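Long-range contact in extracellular solute-binding protein (Conexibacter woesei, PDB 4P98), which probably binds a small solute outside the cell membrane and delivers it to an ABC transporter, as a lipoprotein of the BMP (PnrA-like) family: residues A[184-198]-A[209-223]. Numbering follows the deposited sequence.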
ATOM      1  N   PHE A 184       3.783  14.003   8.269  1.00 17.39           N
ATOM      2  CA  PHE A 184       3.763  12.540   8.255  1.00 20.24           C
ATOM      3  C   PHE A 184       3.890  12.002   9.683  1.00 19.89           C
ATOM      4  O   PHE A 184       4.700  12.498  10.447  1.00 17.61           O
ATOM      5  CB  PHE A 184       4.919  11.972   7.445  1.00 21.48           C
ATOM      6  CG  PHE A 184       4.802  12.187   5.962  1.00 23.13           C
ATOM      7  CD1 PHE A 184       3.725  11.688   5.255  1.00 23.32           C
ATOM      8  CD2 PHE A 184       5.807  12.845   5.267  1.00 25.42           C
ATOM      9  CE1 PHE A 184       3.634  11.856   3.883  1.00 24.30           C
ATOM     10  CE2 PHE A 184       5.720  13.025   3.894  1.00 25.92           C
ATOM     11  CZ  PHE A 184       4.635  12.525   3.201  1.00 23.54           C
ATOM     12  N   TYR A 185       3.078  11.005  10.032  1.00 20.55           N
ATOM     13  CA  TYR A 185       3.268  10.218  11.259  1.00 21.20           C
ATOM     14  C   TYR A 185       3.188  11.074  12.534  1.00 19.87           C
ATOM     15  O   TYR A 185       3.857  10.771  13.507  1.00 23.94           O
ATOM     16  CB  TYR A 185       4.620   9.473  11.182  1.00 24.08           C
ATOM     17  CG  TYR A 185       4.791   8.249  12.071  1.00 30.05           C
ATOM     18  CD1 TYR A 185       3.773   7.314  12.223  1.00 35.13           C
ATOM     19  CD2 TYR A 185       6.001   8.005  12.740  1.00 37.31           C
ATOM     20  CE1 TYR A 185       3.937   6.193  13.030  1.00 38.65           C
ATOM     21  CE2 TYR A 185       6.171   6.886  13.541  1.00 40.39           C
ATOM     22  CZ  TYR A 185       5.131   5.983  13.680  1.00 38.20           C
ATOM     23  OH  TYR A 185       5.267   4.865  14.465  1.00 39.16           O
ATOM     24  N   ASP A 186       2.388  12.143  12.520  1.00 17.99           N
ATOM     25  CA  ASP A 186       2.135  12.928  13.736  1.00 18.31           C
ATOM     26  C   ASP A 186       0.846  12.409  14.338  1.00 15.75           C
ATOM     27  O   ASP A 186      -0.232  12.905  14.049  1.00 15.50           O
ATOM     28  CB  ASP A 186       2.023  14.427  13.459  1.00 18.24           C
ATOM     29  CG  ASP A 186       2.016  15.258  14.737  1.00 22.26           C
ATOM     30  OD1 ASP A 186       1.429  14.839  15.763  1.00 19.50           O
ATOM     31  OD2 ASP A 186       2.598  16.348  14.711  1.00 24.54           O
ATOM     32  N   LEU A 187       0.977  11.392  15.171  1.00 15.87           N
ATOM     33  CA  LEU A 187      -0.180  10.655  15.654  1.00 16.58           C
ATOM     34  C   LEU A 187      -1.055  11.520  16.551  1.00 16.77           C
ATOM     35  O   LEU A 187      -2.266  11.363  16.581  1.00 16.06           O
ATOM     36  CB  LEU A 187       0.271   9.381  16.358  1.00 16.67           C
ATOM     37  CG  LEU A 187       1.109   8.415  15.521  1.00 18.09           C
ATOM     38  CD1 LEU A 187       1.448   7.186  16.338  1.00 19.83           C
ATOM     39  CD2 LEU A 187       0.405   7.983  14.241  1.00 19.02           C
ATOM     40  N   GLN A 188      -0.438  12.460  17.258  1.00 17.18           N
ATOM     41  CA  GLN A 188      -1.168  13.329  18.173  1.00 17.79           C
ATOM     42  C   GLN A 188      -2.066  14.303  17.415  1.00 15.47           C
ATOM     43  O   GLN A 188      -3.241  14.450  17.748  1.00 15.28           O
ATOM     44  CB  GLN A 188      -0.173  14.034  19.111  1.00 22.46           C
ATOM     45  CG  GLN A 188       0.527  12.995  19.994  1.00 28.16           C
ATOM     46  CD  GLN A 188       1.750  13.503  20.746  1.00 28.35           C
ATOM     47  OE1 GLN A 188       2.251  14.598  20.498  1.00 34.73           O
ATOM     48  NE2 GLN A 188       2.242  12.687  21.659  1.00 20.19           N
ATOM     49  N   LYS A 189      -1.545  14.913  16.352  1.00 15.24           N
ATOM     50  CA  LYS A 189      -2.372  15.774  15.499  1.00 16.82           C
ATOM     51  C   LYS A 189      -3.419  14.945  14.742  1.00 14.71           C
ATOM     52  O   LYS A 189      -4.541  15.396  14.539  1.00 13.79           O
ATOM     53  CB  LYS A 189      -1.526  16.553  14.499  1.00 19.72           C
ATOM     54  CG  LYS A 189      -0.765  17.716  15.111  1.00 25.25           C
ATOM     55  CD  LYS A 189      -0.024  18.514  14.042  1.00 31.24           C
ATOM     56  CE  LYS A 189       0.934  19.534  14.659  1.00 35.56           C
ATOM     57  NZ  LYS A 189       1.970  19.983  13.681  1.00 41.20           N
ATOM     58  N   GLU A 190      -3.047  13.731  14.344  1.00 13.21           N
ATOM     59  CA  GLU A 190      -3.984  12.826  13.673  1.00 13.64           C
ATOM     60  C   GLU A 190      -5.163  12.496  14.575  1.00 14.49           C
ATOM     61  O   GLU A 190      -6.313  12.583  14.154  1.00 13.87           O
ATOM     62  CB  GLU A 190      -3.290  11.535  13.277  1.00 14.30           C
ATOM     63  CG  GLU A 190      -4.129  10.659  12.361  1.00 15.23           C
ATOM     64  CD  GLU A 190      -3.467   9.329  12.148  1.00 15.14           C
ATOM     65  OE1 GLU A 190      -2.805   9.166  11.101  1.00 17.31           O
ATOM     66  OE2 GLU A 190      -3.558   8.477  13.060  1.00 14.06           O
ATOM     67  N   GLN A 191      -4.868  12.130  15.820  1.00 14.07           N
ATOM     68  CA  GLN A 191      -5.921  11.915  16.809  1.00 14.48           C
ATOM     69  C   GLN A 191      -6.862  13.127  16.974  1.00 14.81           C
ATOM     70  O   GLN A 191      -8.087  12.963  16.935  1.00 12.72           O
ATOM     71  CB  GLN A 191      -5.340  11.464  18.146  1.00 15.97           C
ATOM     72  CG  GLN A 191      -6.426  11.138  19.167  1.00 17.18           C
ATOM     73  CD  GLN A 191      -5.939  10.319  20.335  1.00 18.38           C
ATOM     74  OE1 GLN A 191      -4.776   9.931  20.412  1.00 19.78           O
ATOM     75  NE2 GLN A 191      -6.848  10.033  21.253  1.00 20.25           N
ATOM     76  N   GLU A 192      -6.292  14.318  17.144  0.50 15.17           N
ATOM     77  CA  GLU A 192      -7.066  15.551  17.283  0.50 16.20           C
ATOM     78  C   GLU A 192      -7.962  15.816  16.067  0.50 16.00           C
ATOM     79  O   GLU A 192      -9.131  16.197  16.211  0.50 15.59           O
ATOM     80  CB  GLU A 192      -6.111  16.739  17.503  0.50 17.47           C
ATOM     81  CG  GLU A 192      -5.387  16.685  18.843  0.50 17.91           C
ATOM     82  CD  GLU A 192      -4.150  17.574  18.927  0.50 21.11           C
ATOM     83  OE1 GLU A 192      -3.789  18.266  17.937  0.50 20.84           O
ATOM     84  OE2 GLU A 192      -3.527  17.577  20.009  0.50 22.49           O
ATOM     85  N   ALA A 193      -7.411  15.614  14.872  1.00 15.43           N
ATOM     86  CA  ALA A 193      -8.158  15.819  13.633  1.00 15.77           C
ATOM     87  C   ALA A 193      -9.317  14.829  13.554  1.00 13.25           C
ATOM     88  O   ALA A 193     -10.427  15.214  13.240  1.00 15.43           O
ATOM     89  CB  ALA A 193      -7.247  15.683  12.409  1.00 15.26           C
ATOM     90  N   ALA A 194      -9.061  13.566  13.880  1.00 14.23           N
ATOM     91  CA  ALA A 194     -10.111  12.538  13.851  1.00 14.67           C
ATOM     92  C   ALA A 194     -11.239  12.818  14.860  1.00 16.27           C
ATOM     93  O   ALA A 194     -12.425  12.656  14.547  1.00 16.05           O
ATOM     94  CB  ALA A 194      -9.509  11.166  14.073  1.00 13.96           C
ATOM     95  N   ARG A 195     -10.868  13.244  16.068  0.70 16.52           N
ATOM     96  CA  ARG A 195     -11.851  13.642  17.090  0.70 16.61           C
ATOM     97  C   ARG A 195     -12.732  14.804  16.593  0.70 15.22           C
ATOM     98  O   ARG A 195     -13.944  14.819  16.820  0.70 16.83           O
ATOM     99  CB  ARG A 195     -11.132  14.006  18.403  0.70 17.20           C
ATOM    100  CG  ARG A 195     -12.032  14.282  19.600  0.70 17.87           C
ATOM    101  CD  ARG A 195     -11.214  14.399  20.892  0.70 18.38           C
ATOM    102  NE  ARG A 195     -10.215  15.470  20.876  0.70 18.10           N
ATOM    103  CZ  ARG A 195      -8.879  15.331  20.901  0.70 17.72           C
ATOM    104  NH1 ARG A 195      -8.121  16.423  20.893  0.70 15.23           N
ATOM    105  NH2 ARG A 195      -8.273  14.137  20.935  0.70 16.86           N
ATOM    106  N   GLY A 196     -12.135  15.761  15.894  1.00 14.69           N
ATOM    107  CA  GLY A 196     -12.885  16.879  15.341  1.00 15.62           C
ATOM    108  C   GLY A 196     -13.954  16.428  14.346  1.00 16.92           C
ATOM    109  O   GLY A 196     -15.091  16.903  14.387  1.00 17.85           O
ATOM    110  N   LEU A 197     -13.592  15.497  13.467  1.00 16.71           N
ATOM    111  CA  LEU A 197     -14.548  14.939  12.499  1.00 18.08           C
ATOM    112  C   LEU A 197     -15.630  14.113  13.207  1.00 18.18           C
ATOM    113  O   LEU A 197     -16.803  14.168  12.842  1.00 17.39           O
ATOM    114  CB  LEU A 197     -13.827  14.080  11.465  1.00 17.10           C
ATOM    115  CG  LEU A 197     -12.822  14.847  10.601  1.00 18.18           C
ATOM    116  CD1 LEU A 197     -12.005  13.893   9.756  1.00 21.52           C
ATOM    117  CD2 LEU A 197     -13.527  15.849   9.723  1.00 20.80           C
ATOM    118  N   LEU A 198     -15.222  13.367  14.225  1.00 18.33           N
ATOM    119  CA  LEU A 198     -16.150  12.592  15.050  1.00 19.94           C
ATOM    120  C   LEU A 198     -17.180  13.496  15.743  1.00 19.42           C
ATOM    121  O   LEU A 198     -18.391  13.250  15.683  1.00 16.67           O
ATOM    122  CB  LEU A 198     -15.346  11.815  16.080  1.00 22.48           C
ATOM    123  CG  LEU A 198     -16.005  10.759  16.936  1.00 26.52           C
ATOM    124  CD1 LEU A 198     -16.597   9.672  16.046  1.00 28.75           C
ATOM    125  CD2 LEU A 198     -14.946  10.194  17.880  1.00 26.85           C
ATOM    126  N   ASP A 209      -2.794   8.304   6.336  1.00 14.79           N
ATOM    127  CA  ASP A 209      -1.443   8.253   6.845  1.00 17.03           C
ATOM    128  C   ASP A 209      -1.355   7.046   7.802  1.00 17.98           C
ATOM    129  O   ASP A 209      -1.932   6.003   7.513  1.00 18.26           O
ATOM    130  CB  ASP A 209      -1.057   9.590   7.497  1.00 17.97           C
ATOM    131  CG  ASP A 209       0.451   9.728   7.682  1.00 21.93           C
ATOM    132  OD1 ASP A 209       1.176   9.787   6.677  1.00 25.63           O
ATOM    133  OD2 ASP A 209       0.918   9.745   8.833  1.00 23.15           O
ATOM    134  N   ASP A 210      -0.671   7.160   8.937  1.00 15.66           N
ATOM    135  CA  ASP A 210      -0.450   6.003   9.789  1.00 16.98           C
ATOM    136  C   ASP A 210      -1.766   5.421  10.318  1.00 16.03           C
ATOM    137  O   ASP A 210      -2.008   4.217  10.213  1.00 16.59           O
ATOM    138  CB  ASP A 210       0.484   6.352  10.949  1.00 18.87           C
ATOM    139  CG  ASP A 210       0.744   5.165  11.850  1.00 19.61           C
ATOM    140  OD1 ASP A 210      -0.067   4.928  12.753  1.00 17.72           O
ATOM    141  OD2 ASP A 210       1.738   4.441  11.644  1.00 25.10           O
ATOM    142  N   GLY A 211      -2.600   6.284  10.879  1.00 13.12           N
ATOM    143  CA  GLY A 211      -3.894   5.879  11.401  1.00 14.65           C
ATOM    144  C   GLY A 211      -3.978   5.559  12.897  1.00 14.83           C
ATOM    145  O   GLY A 211      -5.071   5.516  13.424  1.00 14.45           O
ATOM    146  N   ARG A 212      -2.862   5.313  13.580  1.00 15.14           N
ATOM    147  CA  ARG A 212      -2.936   4.922  15.008  1.00 16.42           C
ATOM    148  C   ARG A 212      -3.616   5.964  15.908  1.00 17.12           C
ATOM    149  O   ARG A 212      -4.295   5.605  16.875  1.00 18.85           O
ATOM    150  CB  ARG A 212      -1.571   4.560  15.559  1.00 17.57           C
ATOM    151  CG  ARG A 212      -1.240   3.098  15.338  1.00 19.03           C
ATOM    152  CD  ARG A 212       0.190   2.792  15.711  1.00 21.19           C
ATOM    153  NE  ARG A 212       1.073   3.047  14.593  1.00 19.19           N
ATOM    154  CZ  ARG A 212       2.301   2.560  14.460  1.00 20.91           C
ATOM    155  NH1 ARG A 212       2.841   1.800  15.400  1.00 22.72           N
ATOM    156  NH2 ARG A 212       3.001   2.833  13.361  1.00 24.65           N
ATOM    157  N   GLY A 213      -3.445   7.238  15.583  1.00 16.22           N
ATOM    158  CA  GLY A 213      -4.060   8.325  16.343  1.00 15.27           C
ATOM    159  C   GLY A 213      -5.540   8.404  16.051  1.00 15.52           C
ATOM    160  O   GLY A 213      -6.364   8.500  16.953  1.00 14.56           O
ATOM    161  N   LEU A 214      -5.877   8.340  14.769  1.00 15.85           N
ATOM    162  CA  LEU A 214      -7.267   8.263  14.342  1.00 14.89           C
ATOM    163  C   LEU A 214      -7.984   7.081  15.007  1.00 13.45           C
ATOM    164  O   LEU A 214      -9.143   7.188  15.411  1.00 14.32           O
ATOM    165  CB  LEU A 214      -7.301   8.155  12.810  1.00 14.99           C
ATOM    166  CG  LEU A 214      -8.635   7.914  12.124  1.00 15.57           C
ATOM    167  CD1 LEU A 214      -8.693   8.696  10.810  1.00 15.82           C
ATOM    168  CD2 LEU A 214      -8.852   6.426  11.921  1.00 15.30           C
ATOM    169  N   GLY A 215      -7.272   5.961  15.106  1.00 12.64           N
ATOM    170  CA  GLY A 215      -7.777   4.743  15.711  1.00 15.62           C
ATOM    171  C   GLY A 215      -8.143   4.919  17.178  1.00 16.04           C
ATOM    172  O   GLY A 215      -9.170   4.406  17.632  1.00 13.97           O
ATOM    173  N   GLN A 216      -7.304   5.652  17.907  1.00 16.16           N
ATOM    174  CA  GLN A 216      -7.606   6.006  19.291  1.00 18.23           C
ATOM    175  C   GLN A 216      -8.894   6.807  19.395  1.00 15.16           C
ATOM    176  O   GLN A 216      -9.741   6.542  20.260  1.00 17.46           O
ATOM    177  CB  GLN A 216      -6.464   6.830  19.900  1.00 20.70           C
ATOM    178  CG  GLN A 216      -5.214   6.023  20.137  1.00 26.89           C
ATOM    179  CD  GLN A 216      -5.323   5.134  21.363  1.00 33.30           C
ATOM    180  OE1 GLN A 216      -6.021   5.465  22.332  1.00 40.03           O
ATOM    181  NE2 GLN A 216      -4.628   4.005  21.335  1.00 36.92           N
ATOM    182  N   ALA A 217      -9.038   7.804  18.532  1.00 14.23           N
ATOM    183  CA  ALA A 217     -10.226   8.647  18.543  1.00 15.72           C
ATOM    184  C   ALA A 217     -11.479   7.825  18.238  1.00 16.72           C
ATOM    185  O   ALA A 217     -12.546   8.038  18.830  1.00 15.86           O
ATOM    186  CB  ALA A 217     -10.083   9.778  17.535  1.00 15.89           C
ATOM    187  N   ALA A 218     -11.338   6.905  17.293  1.00 16.68           N
ATOM    188  CA  ALA A 218     -12.422   6.010  16.910  1.00 16.36           C
ATOM    189  C   ALA A 218     -12.872   5.122  18.078  1.00 14.74           C
ATOM    190  O   ALA A 218     -14.065   4.950  18.309  1.00 15.90           O
ATOM    191  CB  ALA A 218     -11.988   5.146  15.733  1.00 15.21           C
ATOM    192  N   VAL A 219     -11.913   4.551  18.793  1.00 17.06           N
ATOM    193  CA  VAL A 219     -12.226   3.720  19.956  1.00 18.91           C
ATOM    194  C   VAL A 219     -12.998   4.543  21.001  1.00 17.72           C
ATOM    195  O   VAL A 219     -13.977   4.066  21.570  1.00 17.20           O
ATOM    196  CB  VAL A 219     -10.956   3.091  20.572  1.00 19.91           C
ATOM    197  CG1 VAL A 219     -11.245   2.464  21.936  1.00 22.76           C
ATOM    198  CG2 VAL A 219     -10.365   2.043  19.630  1.00 20.43           C
ATOM    199  N   ALA A 220     -12.567   5.777  21.239  1.00 16.02           N
ATOM    200  CA  ALA A 220     -13.231   6.641  22.227  1.00 16.73           C
ATOM    201  C   ALA A 220     -14.695   6.914  21.844  1.00 17.17           C
ATOM    202  O   ALA A 220     -15.577   7.015  22.713  1.00 16.27           O
ATOM    203  CB  ALA A 220     -12.460   7.949  22.389  1.00 15.58           C
ATOM    204  N   GLY A 221     -14.952   7.008  20.546  1.00 15.77           N
ATOM    205  CA  GLY A 221     -16.297   7.285  20.043  1.00 18.10           C
ATOM    206  C   GLY A 221     -17.079   6.100  19.493  1.00 18.59           C
ATOM    207  O   GLY A 221     -18.147   6.287  18.932  1.00 22.19           O
ATOM    208  N   ASP A 222     -16.555   4.892  19.661  0.70 20.79           N
ATOM    209  CA  ASP A 222     -17.211   3.667  19.196  0.70 26.41           C
ATOM    210  C   ASP A 222     -17.583   3.695  17.710  0.70 25.52           C
ATOM    211  O   ASP A 222     -18.679   3.271  17.343  0.70 27.16           O
ATOM    212  CB  ASP A 222     -18.477   3.384  20.031  0.70 31.07           C
ATOM    213  CG  ASP A 222     -18.193   3.295  21.518  0.70 36.67           C
ATOM    214  OD1 ASP A 222     -17.296   2.517  21.902  0.70 42.55           O
ATOM    215  OD2 ASP A 222     -18.878   3.990  22.301  0.70 48.50           O
ATOM    216  N   VAL A 223     -16.686   4.192  16.857  1.00 22.29           N
ATOM    217  CA  VAL A 223     -16.923   4.156  15.394  1.00 21.08           C
ATOM    218  C   VAL A 223     -15.903   3.248  14.725  1.00 19.85           C
ATOM    219  O   VAL A 223     -14.823   3.022  15.255  1.00 15.50           O
ATOM    220  CB  VAL A 223     -16.896   5.533  14.703  1.00 22.61           C
ATOM    221  CG1 VAL A 223     -18.034   6.413  15.192  1.00 21.98           C
ATOM    222  CG2 VAL A 223     -15.553   6.228  14.876  1.00 23.34           C
TER
HETATM  223  O   HOH W   1      -4.237   9.078   8.736  1.00 14.69           O
HETATM  224  O   HOH W   2      -0.389  10.413  11.021  1.00 21.96           O
HETATM  225  O   HOH W   3      -6.345   8.081  23.244  1.00 30.03           O
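Glu190 reaches from helix 187-198 to the start of helix 212-221, where its buried carboxylate spans the amides of the N-cap Gly211 and of the first turn (Gly213, Leu214). Its CG stands anti to the backbone N (chi1 -170°) and the chain beyond is extended, which carries both oxygens to these backbone amides. OE1 accepts from Gly211 N at 2.9 Å, on its syn side and somewhat out of the carboxylate plane, while OE2 takes Leu214 N at 2.9 Å on its anti side, similarly tilted, in a nearly straight bond (168°), and a weak, bent one from Gly213 N. One water also donates to OE1 and accepts from Asp209 N.

Asp209 gives the reciprocal bond: its OD2 receives Tyr185 N at 2.8 Å, fastening the loop ahead of helix 187-198.

Farther along, the helices run side by side at -39°, their axes 7.0 Å apart. Gly213 makes this possible, since a CB there would clash with Leu187 O; instead its CA approaches that carbonyl at 3.5 Å in a CA-H...O contact. Ala194 CB then rests on Leu214 and against Ala217 CB, 3.8 Å away. Leu198 closes the far end, its CD2 against Ala217 O and Gly221 CA, its CD1 packed on Val223 CG1 at 3.7 Å. Leu197 and Leu214 continue inward onto strands 144-149 and 205-207, so the pair forms neighbouring helices on one face of the parallel sheet of this alpha/beta lobe.

With an alanine at Glu190, the amides of Gly211 and Leu214 would probably lose their acceptor, and the start of helix 212-221 its tie to the neighbouring helix. The chemistry is that of a carboxylate borrowed from an adjacent helix: its negative charge, set at a helix N-terminus, is likely to be stabilised by the amides and helix dipole despite Asp209 nearby.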